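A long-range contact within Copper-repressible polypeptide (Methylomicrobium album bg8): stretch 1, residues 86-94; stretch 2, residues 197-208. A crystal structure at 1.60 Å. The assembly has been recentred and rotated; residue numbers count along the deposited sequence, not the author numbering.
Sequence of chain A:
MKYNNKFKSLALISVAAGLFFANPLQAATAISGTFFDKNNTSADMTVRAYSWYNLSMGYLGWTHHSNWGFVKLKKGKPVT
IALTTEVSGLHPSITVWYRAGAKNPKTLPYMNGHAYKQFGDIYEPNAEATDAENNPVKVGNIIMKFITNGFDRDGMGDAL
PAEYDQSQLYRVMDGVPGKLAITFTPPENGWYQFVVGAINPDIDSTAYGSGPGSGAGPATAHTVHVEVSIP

Stretch 1 (86-94) EVSGLHPSI
Stretch 2 (197-208) GAINPDIDSTAY

The most unusual feature of this contact is a glycine pressed so closely against the other stretch that no side chain would fit. Gly89, at phi/psi 93/-10 in the type II turn from Val87 to Leu90, would direct a CB toward Ser205, where an ideal CB would lie 2.0 Å from Ser205 OG; at these angles it would also jam against the carbonyl oxygen of Ser88. The bare Gly89 CA instead sits 3.4 Å from Ser205 OG.

That hydroxyl belongs to a second type II turn, Asp202 to Ser205, with Asp204 at 67/13, closed by Ser205 N to Asp202 O at 3.0 Å. With chi1 p (68°), Ser205 OG donates to Asp202 O at 2.6 Å and accepts from Tyr208 N at 3.2 Å, tying the turn to the helical phi/psi of 206-208.

The turns dock through backbone carbonyls. Ser88 O accepts from Ala207 N at 3.0 Å, and Gly89 O from Asp202 N at 3.0 Å, with a supporting CA-H...O contact from Pro201 CA to Gly89 O at 3.2 Å. Water 1 joins Ser88 OG (2.7 Å) to Thr206 N (3.0 Å), giving that amide an acceptor.

At the turns the nearest CA pairs are Gly89 with Asp202 (CA to CA 4.7 Å) and Leu90 with Pro201 (CA to CA 5.1 Å). Beyond them the chains run antiparallel, Pro92 (-67/157) facing Ala198 (-146/167) in a non-hydrogen-bonded pair (CA to CA 4.3 Å). Proline suits this position because no amide hydrogen is required; Pro92 CA contacts Gly197 O at 3.4 Å. Ser93 (-150/163) and Gly197 (-157/-155) form the hydrogen-bonded pair, Ser93 N to Gly197 O at 2.9 Å and Gly197 N to Ser93 O at 3.0 Å. Ile199 N adds a bond to His91 O, 3.1 Å, while water 2 accepts from His91 N (3.0 Å) and donates to Ile199 O (2.8 Å).

His91 supplies the direct side-chain hydrogen bond across the contact. Its CB starts sideways, but chi1 m (-59°) and chi2 -71° bring NE2 to Asp202 OD1 at 2.6 Å, with Asp202 at chi1 m (-61°) and chi2 -19°. Asn200 O lies at the ring edge, 3.4 Å from His91 CD2.

Small apolar groups fill the space between. Ala207 CB points toward stretch 1, 3.9 Å from Leu90 CB and 4.2 Å from Val87 CG1 (chi1 t). Leu90 starts away, yet chi1 t and chi2 p return CD1 to 3.6 Å from Ala198 CB. In all, 618 Å² is buried.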

# COMPACT_ATOMS: atom_id res chain seq x y z
N GLU A 86 -16.36 -0.28 2.08
CA GLU A 86 -17.74 0.19 2.05
C GLU A 86 -17.83 1.72 2.06
O GLU A 86 -18.93 2.28 1.96
CB GLU A 86 -18.53 -0.37 3.27
CG GLU A 86 -18.55 -1.89 3.39
CD GLU A 86 -19.15 -2.32 4.74
OE1 GLU A 86 -20.37 -2.11 4.94
OE2 GLU A 86 -18.39 -2.85 5.61
N VAL A 87 -16.73 2.42 2.21
CA VAL A 87 -16.77 3.87 2.38
C VAL A 87 -17.02 4.59 1.09
O VAL A 87 -16.23 4.45 0.12
CB VAL A 87 -15.49 4.40 3.00
CG1 VAL A 87 -15.55 5.91 3.16
CG2 VAL A 87 -15.21 3.68 4.36
N SER A 88 -18.08 5.40 1.02
CA SER A 88 -18.49 6.09 -0.18
C SER A 88 -17.40 7.10 -0.60
O SER A 88 -17.03 7.99 0.15
CB SER A 88 -19.81 6.82 0.04
OG SER A 88 -20.17 7.64 -1.04
N GLY A 89 -16.92 7.00 -1.85
CA GLY A 89 -15.93 7.90 -2.36
C GLY A 89 -14.49 7.45 -2.23
O GLY A 89 -13.61 8.04 -2.85
N LEU A 90 -14.26 6.37 -1.45
CA LEU A 90 -12.89 5.87 -1.16
C LEU A 90 -12.38 4.95 -2.26
O LEU A 90 -13.13 4.09 -2.72
CB LEU A 90 -12.88 5.10 0.16
CG LEU A 90 -11.47 4.89 0.75
CD1 LEU A 90 -10.80 6.20 1.17
CD2 LEU A 90 -11.61 3.91 1.92
N HIS A 91 -11.12 5.12 -2.64
CA HIS A 91 -10.50 4.25 -3.71
C HIS A 91 -9.29 3.60 -3.15
O HIS A 91 -8.25 4.23 -3.02
CB HIS A 91 -10.23 5.05 -4.99
CG HIS A 91 -11.50 5.65 -5.53
ND1 HIS A 91 -12.44 4.87 -6.11
CD2 HIS A 91 -11.97 6.91 -5.55
CE1 HIS A 91 -13.48 5.62 -6.48
NE2 HIS A 91 -13.25 6.86 -6.12
N PRO A 92 -9.41 2.33 -2.78
CA PRO A 92 -8.26 1.66 -2.20
C PRO A 92 -7.13 1.47 -3.19
O PRO A 92 -7.38 1.37 -4.40
CB PRO A 92 -8.81 0.31 -1.77
CG PRO A 92 -10.28 0.50 -1.62
CD PRO A 92 -10.64 1.53 -2.65
N SER A 93 -5.93 1.32 -2.65
CA SER A 93 -4.73 1.15 -3.42
C SER A 93 -3.71 0.31 -2.68
O SER A 93 -3.78 0.16 -1.48
CB SER A 93 -4.20 2.51 -3.67
OG SER A 93 -3.74 3.22 -2.53
N ILE A 94 -2.70 -0.20 -3.40
CA ILE A 94 -1.71 -1.05 -2.84
C ILE A 94 -0.43 -1.04 -3.67
O ILE A 94 -0.46 -0.85 -4.88
CB ILE A 94 -2.19 -2.51 -2.72
CG1 ILE A 94 -1.22 -3.49 -2.07
CG2 ILE A 94 -2.54 -3.07 -4.09
CD1 ILE A 94 -1.88 -4.81 -1.79
N GLY A 197 -3.39 1.74 1.01
CA GLY A 197 -3.85 3.08 1.29
C GLY A 197 -5.01 3.43 0.37
O GLY A 197 -5.80 2.52 0.00
N ALA A 198 -5.17 4.72 0.16
CA ALA A 198 -6.19 5.17 -0.72
C ALA A 198 -5.76 6.41 -1.43
O ALA A 198 -4.76 7.03 -1.10
CB ALA A 198 -7.49 5.39 0.11
N ILE A 199 -6.51 6.77 -2.46
CA ILE A 199 -6.13 7.79 -3.45
C ILE A 199 -7.31 8.50 -4.03
O ILE A 199 -8.38 7.89 -4.26
CB ILE A 199 -5.26 7.19 -4.58
CG1 ILE A 199 -4.92 8.20 -5.68
CG2 ILE A 199 -5.93 5.95 -5.13
CD1 ILE A 199 -3.84 7.75 -6.65
N ASN A 200 -7.17 9.82 -4.21
CA ASN A 200 -8.15 10.59 -4.95
C ASN A 200 -9.61 10.34 -4.63
O ASN A 200 -10.41 9.92 -5.49
CB ASN A 200 -8.01 10.35 -6.47
CG ASN A 200 -8.77 11.33 -7.33
OD1 ASN A 200 -9.02 12.50 -6.96
ND2 ASN A 200 -9.23 10.86 -8.52
N PRO A 201 -10.01 10.55 -3.35
CA PRO A 201 -11.40 10.37 -3.04
C PRO A 201 -12.36 11.26 -3.82
O PRO A 201 -12.01 12.41 -4.16
CB PRO A 201 -11.45 10.72 -1.54
CG PRO A 201 -10.34 11.69 -1.34
CD PRO A 201 -9.24 11.14 -2.25
N ASP A 202 -13.55 10.76 -4.11
CA ASP A 202 -14.46 11.48 -4.97
C ASP A 202 -14.78 12.85 -4.35
O ASP A 202 -15.06 12.90 -3.18
CB ASP A 202 -15.77 10.72 -5.21
CG ASP A 202 -15.56 9.37 -5.89
OD1 ASP A 202 -14.47 9.12 -6.51
OD2 ASP A 202 -16.48 8.54 -5.77
N ILE A 203 -14.72 13.91 -5.14
CA ILE A 203 -14.96 15.26 -4.63
C ILE A 203 -16.31 15.34 -3.90
O ILE A 203 -17.31 14.84 -4.36
CB ILE A 203 -14.87 16.30 -5.78
CG1 ILE A 203 -13.40 16.40 -6.26
CG2 ILE A 203 -15.29 17.66 -5.35
CD1 ILE A 203 -13.26 16.90 -7.68
N ASP A 204 -16.24 15.91 -2.69
CA ASP A 204 -17.39 16.12 -1.85
C ASP A 204 -18.06 14.84 -1.33
O ASP A 204 -19.16 14.92 -0.74
CB ASP A 204 -18.45 16.99 -2.55
CG ASP A 204 -17.94 18.38 -2.86
OD1 ASP A 204 -16.99 18.87 -2.22
OD2 ASP A 204 -18.49 18.92 -3.81
N SER A 205 -17.38 13.70 -1.46
CA SER A 205 -17.87 12.48 -0.90
C SER A 205 -17.55 12.35 0.57
O SER A 205 -16.79 13.11 1.12
CB SER A 205 -17.29 11.27 -1.66
OG SER A 205 -15.89 11.18 -1.40
N THR A 206 -18.05 11.30 1.19
CA THR A 206 -17.72 11.00 2.58
C THR A 206 -16.19 10.86 2.71
O THR A 206 -15.57 11.45 3.59
CB THR A 206 -18.41 9.76 3.05
OG1 THR A 206 -19.82 9.93 2.80
CG2 THR A 206 -18.09 9.47 4.53
N ALA A 207 -15.59 10.09 1.82
CA ALA A 207 -14.12 9.91 1.85
C ALA A 207 -13.31 11.17 1.67
O ALA A 207 -12.24 11.34 2.28
CB ALA A 207 -13.68 8.83 0.85
N TYR A 208 -13.83 12.06 0.84
CA TYR A 208 -13.15 13.36 0.61
C TYR A 208 -13.11 14.21 1.90
O TYR A 208 -12.09 14.84 2.23
CB TYR A 208 -13.92 14.06 -0.43
CG TYR A 208 -13.34 15.35 -0.97
CD1 TYR A 208 -12.36 15.33 -1.96
CD2 TYR A 208 -13.76 16.59 -0.48
CE1 TYR A 208 -11.83 16.50 -2.48
CE2 TYR A 208 -13.27 17.77 -1.01
CZ TYR A 208 -12.29 17.72 -1.98
OH TYR A 208 -11.81 18.87 -2.52
O HOH W 1 -20.34 10.32 -0.46
O HOH W 2 -9.69 7.58 -1.79